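Local coordinates for putative uncharacterized protein (Chromobacterium violaceum, PDB 4RMM) that is of unknown function but probably hydrolyses acyl-CoA thioesters, as hotdog-fold thioesterases do, at residues F69-A74 with P88-F93; I76-N81 with R118-L123; A126-D129 with P134-V137. All coordinates share one frame; numbering follows the deposited sequence.

Contact 1 of 3, residues F69-A74 with P88-F93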
loop_
_atom_site.group_PDB
_atom_site.type_symbol
_atom_site.label_atom_id
_atom_site.label_comp_id
_atom_site.label_asym_id
_atom_site.label_seq_id
_atom_site.Cartn_x
_atom_site.Cartn_y
_atom_site.Cartn_z
ATOM N N PHE A 69 2.419 -3.803 0.752
ATOM C CA PHE A 69 3.363 -4.767 1.327
ATOM C C PHE A 69 4.310 -4.097 2.305
ATOM O O PHE A 69 4.431 -4.515 3.445
ATOM C CB PHE A 69 4.166 -5.413 0.196
ATOM C CG PHE A 69 5.411 -6.116 0.651
ATOM C CD1 PHE A 69 5.335 -7.265 1.433
ATOM C CD2 PHE A 69 6.666 -5.641 0.267
ATOM C CE1 PHE A 69 6.494 -7.942 1.830
ATOM C CE2 PHE A 69 7.831 -6.306 0.653
ATOM C CZ PHE A 69 7.746 -7.466 1.439
HETATM N N MSE A 70 4.976 -3.053 1.820
HETATM C CA MSE A 70 5.934 -2.263 2.587
HETATM C C MSE A 70 5.294 -1.703 3.860
HETATM O O MSE A 70 5.828 -1.834 4.961
HETATM C CB MSE A 70 6.436 -1.133 1.694
HETATM C CG MSE A 70 7.129 -1.630 0.436
HETATM SE SE MSE A 70 8.811 -2.527 0.859
HETATM C CE MSE A 70 9.951 -0.971 0.695
ATOM N N GLU A 71 4.145 -1.062 3.697
ATOM C CA GLU A 71 3.423 -0.506 4.837
ATOM C C GLU A 71 3.070 -1.562 5.907
ATOM O O GLU A 71 3.271 -1.326 7.088
ATOM C CB GLU A 71 2.155 0.200 4.332
ATOM C CG GLU A 71 1.307 0.798 5.424
ATOM C CD GLU A 71 0.106 1.570 4.869
ATOM O OE1 GLU A 71 -0.716 0.982 4.157
ATOM O OE2 GLU A 71 0.002 2.770 5.152
ATOM N N SER A 72 2.547 -2.719 5.502
ATOM C CA SER A 72 2.202 -3.765 6.471
ATOM C C SER A 72 3.457 -4.380 7.107
ATOM O O SER A 72 3.436 -4.742 8.290
ATOM C CB SER A 72 1.417 -4.901 5.812
ATOM O OG SER A 72 0.841 -4.509 4.593
ATOM N N ALA A 73 4.527 -4.539 6.320
ATOM C CA ALA A 73 5.776 -5.091 6.851
ATOM C C ALA A 73 6.241 -4.210 7.998
ATOM O O ALA A 73 6.592 -4.700 9.064
ATOM C CB ALA A 73 6.868 -5.139 5.755
ATOM N N ALA A 74 6.242 -2.901 7.772
ATOM C CA ALA A 74 6.682 -1.948 8.793
ATOM C C ALA A 74 5.784 -2.052 10.036
ATOM O O ALA A 74 6.250 -1.929 11.160
ATOM C CB ALA A 74 6.640 -0.532 8.224
ATOM N N PRO A 88 -0.234 -0.717 16.792
ATOM C CA PRO A 88 0.178 0.693 16.790
ATOM C C PRO A 88 -0.568 1.445 15.696
ATOM O O PRO A 88 -1.081 0.834 14.762
ATOM C CB PRO A 88 1.679 0.616 16.526
ATOM C CG PRO A 88 1.809 -0.630 15.703
ATOM C CD PRO A 88 0.892 -1.592 16.428
ATOM N N LYS A 89 -0.641 2.766 15.820
ATOM C CA LYS A 89 -1.341 3.576 14.836
ATOM C C LYS A 89 -0.368 4.314 13.932
ATOM O O LYS A 89 0.527 5.034 14.398
ATOM C CB LYS A 89 -2.264 4.582 15.532
ATOM C CG LYS A 89 -3.285 3.948 16.475
ATOM C CD LYS A 89 -4.051 5.014 17.249
ATOM C CE LYS A 89 -4.846 4.418 18.408
ATOM N NZ LYS A 89 -5.423 5.485 19.290
ATOM N N ILE A 90 -0.561 4.142 12.632
ATOM C CA ILE A 90 0.285 4.782 11.648
ATOM C C ILE A 90 -0.125 6.227 11.457
ATOM O O ILE A 90 -1.318 6.551 11.457
ATOM C CB ILE A 90 0.227 4.033 10.299
ATOM C CG1 ILE A 90 1.141 4.714 9.282
ATOM C CG2 ILE A 90 -1.234 3.934 9.814
ATOM C CD1 ILE A 90 1.630 3.779 8.191
ATOM N N VAL A 91 0.874 7.098 11.312
ATOM C CA VAL A 91 0.646 8.516 11.127
ATOM C C VAL A 91 0.879 8.861 9.668
ATOM O O VAL A 91 0.035 9.518 9.027
ATOM C CB VAL A 91 1.572 9.338 12.058
ATOM C CG1 VAL A 91 1.582 10.799 11.643
ATOM C CG2 VAL A 91 1.080 9.210 13.489
ATOM N N ASP A 92 2.015 8.418 9.131
ATOM C CA ASP A 92 2.337 8.653 7.730
ATOM C C ASP A 92 3.239 7.563 7.166
ATOM O O ASP A 92 3.829 6.789 7.900
ATOM C CB ASP A 92 2.965 10.045 7.501
ATOM C CG ASP A 92 4.262 10.234 8.233
ATOM O OD1 ASP A 92 5.140 9.351 8.146
ATOM O OD2 ASP A 92 4.415 11.285 8.884
ATOM N N PHE A 93 3.333 7.521 5.847
ATOM C CA PHE A 93 4.109 6.508 5.144
ATOM C C PHE A 93 4.563 7.036 3.797
ATOM O O PHE A 93 3.739 7.517 3.017
ATOM C CB PHE A 93 3.231 5.281 4.927
ATOM C CG PHE A 93 3.791 4.297 3.963
ATOM C CD1 PHE A 93 4.725 3.322 4.388
ATOM C CD2 PHE A 93 3.365 4.289 2.650
ATOM C CE1 PHE A 93 5.198 2.365 3.498
ATOM C CE2 PHE A 93 3.838 3.326 1.750
ATOM C CZ PHE A 93 4.753 2.363 2.172
#
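E71 and the selenomethionine M70 of helix 67-80 meet F93 and I90 of strand 89-97 where the central helix of a hotdog fold lies against its curved antiparallel sheet. The short axes pass 10.5 Å apart at 140°, so helix and strand run in broadly opposed directions, though well short of antiparallel, while side chains bridge the gap; no hydrogen bond crosses between 69-74 and 88-93.

The aromatic contacts centre on the F93 ring. E71 CB lies over one face, 4.0 Å from the ring centroid and 17° off the normal, which meets the geometry of a CH-pi contact, displaced toward the rim beside CE1. M70 comes instead at the edge, near the ring plane, with CB 3.9 Å from F93 CZ. Its chain then bends at chi2 and chi3 and carries the selenium end off toward I124 and A126 of strand 119-127. F93 itself places CG anti to the backbone N (chi1 167°), which sends the ring toward the helix, and it also packs on F93 of the second subunit.

The polar part belongs to E71. Its chain is extended, and the carboxylate is buried at the dimer interface, where OE2 bonds to Y97 OH and OE1 to G67 N, both of the second subunit. These two bonds satisfy a carboxylate placed among apolar groups and would fix its rotation. D92 and F93 continue the sheet into that subunit through an antiparallel ladder, so this corner joins helix, sheet and dimer partner.

The remaining packing is that of I90 against the glutamate. I90 crosses the E71 chain at about a right angle, and its CD1 methyl lies 4.1 Å from E71 CG and 3.6 Å from E71 OE2.

Contact 2 of 3, residues I76-N81 with R118-L123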
loop_
_atom_site.group_PDB
_atom_site.type_symbol
_atom_site.label_atom_id
_atom_site.label_comp_id
_atom_site.label_asym_id
_atom_site.label_seq_id
_atom_site.Cartn_x
_atom_site.Cartn_y
_atom_site.Cartn_z
ATOM N N ILE A 76 3.930 -4.805 10.976
ATOM C CA ILE A 76 4.230 -6.106 11.569
ATOM C C ILE A 76 5.560 -6.089 12.320
ATOM O O ILE A 76 5.666 -6.614 13.426
ATOM C CB ILE A 76 4.253 -7.202 10.481
ATOM C CG1 ILE A 76 2.826 -7.417 9.962
ATOM C CG2 ILE A 76 4.829 -8.495 11.042
ATOM C CD1 ILE A 76 2.728 -8.228 8.679
ATOM N N HIS A 77 6.571 -5.466 11.726
ATOM C CA HIS A 77 7.889 -5.392 12.359
ATOM C C HIS A 77 7.781 -4.743 13.731
ATOM O O HIS A 77 8.414 -5.176 14.699
ATOM C CB HIS A 77 8.833 -4.559 11.495
ATOM C CG HIS A 77 10.211 -4.418 12.056
ATOM N ND1 HIS A 77 11.181 -5.386 11.890
ATOM C CD2 HIS A 77 10.803 -3.408 12.739
ATOM C CE1 HIS A 77 12.304 -4.974 12.437
ATOM N NE2 HIS A 77 12.105 -3.775 12.962
ATOM N N LEU A 78 6.974 -3.689 13.800
ATOM C CA LEU A 78 6.776 -2.939 15.035
ATOM C C LEU A 78 6.126 -3.762 16.129
ATOM O O LEU A 78 6.595 -3.765 17.266
ATOM C CB LEU A 78 5.921 -1.697 14.776
ATOM C CG LEU A 78 6.513 -0.363 15.229
ATOM C CD1 LEU A 78 5.476 0.726 15.049
ATOM C CD2 LEU A 78 6.939 -0.437 16.681
HETATM N N MSE A 79 5.037 -4.449 15.799
HETATM C CA MSE A 79 4.356 -5.240 16.806
HETATM C C MSE A 79 5.050 -6.562 17.093
HETATM O O MSE A 79 4.721 -7.248 18.058
HETATM C CB MSE A 79 2.877 -5.445 16.440
HETATM C CG MSE A 79 2.563 -5.845 15.022
HETATM SE SE MSE A 79 0.622 -5.919 14.774
HETATM C CE MSE A 79 0.253 -4.042 14.651
ATOM N N TRP A 80 6.024 -6.910 16.262
ATOM C CA TRP A 80 6.783 -8.135 16.469
ATOM C C TRP A 80 7.905 -7.781 17.437
ATOM O O TRP A 80 8.323 -8.597 18.256
ATOM C CB TRP A 80 7.364 -8.633 15.146
ATOM C CG TRP A 80 8.122 -9.915 15.270
ATOM C CD1 TRP A 80 9.432 -10.066 15.638
ATOM C CD2 TRP A 80 7.615 -11.232 15.050
ATOM N NE1 TRP A 80 9.768 -11.397 15.657
ATOM C CE2 TRP A 80 8.666 -12.140 15.298
ATOM C CE3 TRP A 80 6.366 -11.743 14.662
ATOM C CZ2 TRP A 80 8.516 -13.524 15.177
ATOM C CZ3 TRP A 80 6.211 -13.123 14.541
ATOM C CH2 TRP A 80 7.282 -13.994 14.797
ATOM N N ASN A 81 8.367 -6.541 17.343
ATOM C CA ASN A 81 9.432 -6.043 18.195
ATOM C C ASN A 81 8.902 -5.313 19.426
ATOM O O ASN A 81 9.682 -4.761 20.202
ATOM C CB ASN A 81 10.336 -5.103 17.396
ATOM C CG ASN A 81 11.190 -5.834 16.372
ATOM O OD1 ASN A 81 10.682 -6.484 15.454
ATOM N ND2 ASN A 81 12.503 -5.725 16.528
ATOM N N ARG A 118 6.339 7.650 22.677
ATOM C CA ARG A 118 5.040 7.502 22.037
ATOM C C ARG A 118 5.068 7.352 20.540
ATOM O O ARG A 118 4.063 6.994 19.936
ATOM C CB ARG A 118 4.201 8.762 22.395
ATOM C CG ARG A 118 3.971 8.998 23.886
ATOM C CD ARG A 118 3.201 7.862 24.520
ATOM N NE ARG A 118 1.995 7.524 23.771
ATOM C CZ ARG A 118 0.808 8.099 23.945
ATOM N NH1 ARG A 118 0.643 9.045 24.850
ATOM N NH2 ARG A 118 -0.220 7.714 23.211
ATOM N N VAL A 119 6.237 7.581 19.955
ATOM C CA VAL A 119 6.389 7.543 18.511
ATOM C C VAL A 119 7.558 6.694 18.069
ATOM O O VAL A 119 8.659 6.837 18.580
ATOM C CB VAL A 119 6.678 8.956 17.986
ATOM C CG1 VAL A 119 6.423 9.016 16.503
ATOM C CG2 VAL A 119 5.858 9.979 18.745
ATOM N N ALA A 120 7.321 5.834 17.087
ATOM C CA ALA A 120 8.363 4.979 16.552
ATOM C C ALA A 120 8.508 5.319 15.077
ATOM O O ALA A 120 7.511 5.515 14.384
ATOM C CB ALA A 120 7.975 3.508 16.723
ATOM N N HIS A 121 9.755 5.413 14.616
ATOM C CA HIS A 121 10.075 5.728 13.227
ATOM C C HIS A 121 10.711 4.488 12.623
ATOM O O HIS A 121 11.723 4.001 13.112
ATOM C CB HIS A 121 11.038 6.918 13.162
ATOM C CG HIS A 121 11.227 7.473 11.784
ATOM N ND1 HIS A 121 11.780 8.714 11.553
ATOM C CD2 HIS A 121 10.943 6.957 10.565
ATOM C CE1 HIS A 121 11.827 8.940 10.252
ATOM N NE2 HIS A 121 11.325 7.889 9.628
ATOM N N VAL A 122 10.098 3.984 11.558
ATOM C CA VAL A 122 10.535 2.768 10.885
ATOM C C VAL A 122 11.071 3.004 9.468
ATOM O O VAL A 122 10.524 3.812 8.720
ATOM C CB VAL A 122 9.346 1.766 10.781
ATOM C CG1 VAL A 122 9.772 0.469 10.104
ATOM C CG2 VAL A 122 8.785 1.490 12.158
ATOM N N LEU A 123 12.140 2.289 9.110
ATOM C CA LEU A 123 12.730 2.362 7.769
ATOM C C LEU A 123 12.644 0.955 7.194
ATOM O O LEU A 123 13.009 -0.019 7.852
ATOM C CB LEU A 123 14.189 2.826 7.824
ATOM C CG LEU A 123 15.115 2.596 6.608
ATOM C CD1 LEU A 123 14.807 3.566 5.465
ATOM C CD2 LEU A 123 16.566 2.775 7.062
#
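L78 meets A120 and V122 near the C-terminal end of helix 67-80, the central helix of the hotdog fold, where it packs on strand 119-127 of the surrounding sheet. Taken in order along 76-81, H77 comes first: its CB points toward the strand, but its side chain stays 4.8 Å from it at the nearest and packs on C110 and I112 of strand 106-115.

L78 comes next and carries the contact. Its chi1 of -126° lies away from the usual staggered values, and the branch atom CG lies beside V122 while both methyls turn to A120. The side chains of these two alternate strand residues both point to the helix; H121 between them points away. The closest CA pair, L78 with V122, is 8.0 Å apart, a span bridged by apolar side chains without any hydrogen bond. I112 and F142 also touch L78, so three strands share it. On the V122 side, CG2 lies 4.2 Å from L78 CG; on the other, the fork of L78 CD1 and CD2 faces A120 CB, each methyl 4.1 Å away.

Contact 3 of 3, residues A126-D129 with P134-V137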
loop_
_atom_site.group_PDB
_atom_site.type_symbol
_atom_site.label_atom_id
_atom_site.label_comp_id
_atom_site.label_asym_id
_atom_site.label_seq_id
_atom_site.Cartn_x
_atom_site.Cartn_y
_atom_site.Cartn_z
ATOM N N ALA A 126 13.704 -2.583 0.499
ATOM C CA ALA A 126 13.323 -3.731 -0.296
ATOM C C ALA A 126 14.396 -3.884 -1.357
ATOM O O ALA A 126 14.706 -2.948 -2.090
ATOM C CB ALA A 126 11.960 -3.517 -0.928
ATOM N N TRP A 127 14.993 -5.062 -1.418
ATOM C CA TRP A 127 16.040 -5.298 -2.396
ATOM C C TRP A 127 15.947 -6.722 -2.887
ATOM O O TRP A 127 15.066 -7.480 -2.484
ATOM C CB TRP A 127 17.415 -5.030 -1.776
ATOM C CG TRP A 127 17.869 -6.051 -0.769
ATOM C CD1 TRP A 127 18.827 -7.014 -0.956
ATOM C CD2 TRP A 127 17.378 -6.231 0.571
ATOM N NE1 TRP A 127 18.958 -7.778 0.178
ATOM C CE2 TRP A 127 18.086 -7.323 1.131
ATOM C CE3 TRP A 127 16.411 -5.580 1.351
ATOM C CZ2 TRP A 127 17.856 -7.779 2.437
ATOM C CZ3 TRP A 127 16.181 -6.034 2.652
ATOM C CH2 TRP A 127 16.903 -7.126 3.180
ATOM N N GLN A 128 16.850 -7.078 -3.784
ATOM C CA GLN A 128 16.853 -8.417 -4.320
ATOM C C GLN A 128 18.268 -8.966 -4.317
ATOM O O GLN A 128 18.634 -9.761 -3.460
ATOM C CB GLN A 128 16.272 -8.412 -5.734
ATOM C CG GLN A 128 14.851 -7.891 -5.778
ATOM C CD GLN A 128 14.231 -7.968 -7.153
ATOM O OE1 GLN A 128 14.646 -7.258 -8.076
ATOM N NE2 GLN A 128 13.229 -8.827 -7.302
ATOM N N ASP A 129 19.074 -8.508 -5.261
ATOM C CA ASP A 129 20.430 -8.994 -5.372
ATOM C C ASP A 129 21.399 -8.177 -4.531
ATOM O O ASP A 129 22.328 -8.726 -3.939
ATOM C CB ASP A 129 20.843 -8.980 -6.842
ATOM C CG ASP A 129 21.933 -9.973 -7.148
ATOM O OD1 ASP A 129 21.837 -11.121 -6.668
ATOM O OD2 ASP A 129 22.878 -9.609 -7.879
ATOM N N PRO A 134 18.861 -0.976 -3.590
ATOM C CA PRO A 134 17.491 -1.416 -3.323
ATOM C C PRO A 134 16.475 -1.143 -4.423
ATOM O O PRO A 134 16.664 -0.268 -5.263
ATOM C CB PRO A 134 17.165 -0.731 -1.997
ATOM C CG PRO A 134 17.954 0.549 -2.066
ATOM C CD PRO A 134 19.267 0.126 -2.691
ATOM N N VAL A 135 15.415 -1.943 -4.455
ATOM C CA VAL A 135 14.369 -1.759 -5.441
ATOM C C VAL A 135 13.497 -0.579 -4.981
ATOM O O VAL A 135 13.018 0.215 -5.791
ATOM C CB VAL A 135 13.519 -3.035 -5.560
ATOM C CG1 VAL A 135 12.203 -2.728 -6.224
ATOM C CG2 VAL A 135 14.288 -4.078 -6.374
ATOM N N ALA A 136 13.341 -0.464 -3.668
ATOM C CA ALA A 136 12.548 0.595 -3.054
ATOM C C ALA A 136 12.886 0.751 -1.569
ATOM O O ALA A 136 13.284 -0.207 -0.897
ATOM C CB ALA A 136 11.061 0.285 -3.216
ATOM N N VAL A 137 12.766 1.972 -1.067
ATOM C CA VAL A 137 13.001 2.230 0.355
ATOM C C VAL A 137 11.780 2.993 0.879
ATOM O O VAL A 137 11.285 3.916 0.230
ATOM C CB VAL A 137 14.279 3.070 0.601
ATOM C CG1 VAL A 137 15.534 2.291 0.112
ATOM C CG2 VAL A 137 14.166 4.394 -0.116
#
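A126 and A136 form an antiparallel hydrogen-bonded pair, their CA atoms 5.2 Å apart. A126 N donates to A136 O at 2.8 Å. The return half of the pair is doubled: A126 O accepts from V135 N at 2.7 Å and from A136 N at 3.2 Å. The shorter bond is the more bent, at 139°, and the longer one is nearly straight, at 168°; both donors are tilted out of the carbonyl plane. Two consecutive residues facing one on the opposite strand give a classic beta bulge.

Around this backbone core a few side-chain contacts follow. P134 CB also approaches A126 O, and W127 CB lies 4.3 Å from P134 CB. The tryptophan's CG sits between its own backbone N and carbonyl carbon (chi1 72°), and the indole leads away from 134-137, to a cation-pi contact with R131 and packing on Q109. Q128 runs obliquely across V135, whose CG2 touches both CG and OE1 of the glutamine, the latter at 3.6 Å.

Further out, R102 N holds Q128 OE1 by a hydrogen bond, which helps to explain why the amide end stays beside V135. L106 of strand 106-115 packs on both Q128 and V135. Behind P134, R99 NH1 donates to the proline's carbonyl oxygen, while the V135 backbone is bonded to L98 and R99, and the W127 backbone is hydrogen-bonded to that of F107 in strand 106-115.

These bonds fasten the bulge to its neighbours on either side. It marks the turn end of the beta hairpin formed by strands 119-127 and 136-143 in the hotdog sheet.

How the contacts relate
Contacts 1 and 2 share helix 67-80 and lie with centres about 8 Å apart, contact 1 earlier on the helix and contact 2 near its C-terminal end. Their segments alternate along the chain, and they touch directly: A74 CB packs on V122 CG1, 3.8 Å away. Contact 3 follows later in sequence, its centre about 18 Å from that of contact 1 and about 20 Å from that of contact 2. It meets contact 1 through M70 CE, 3.6 Å from A126 CB, and continues strand 119-127 from contact 2. Contacts 1 and 2 lay the helix on the sheet, contact 1 at the strand that pairs with the second subunit, while contact 3 closes a hairpin of that sheet beside M70.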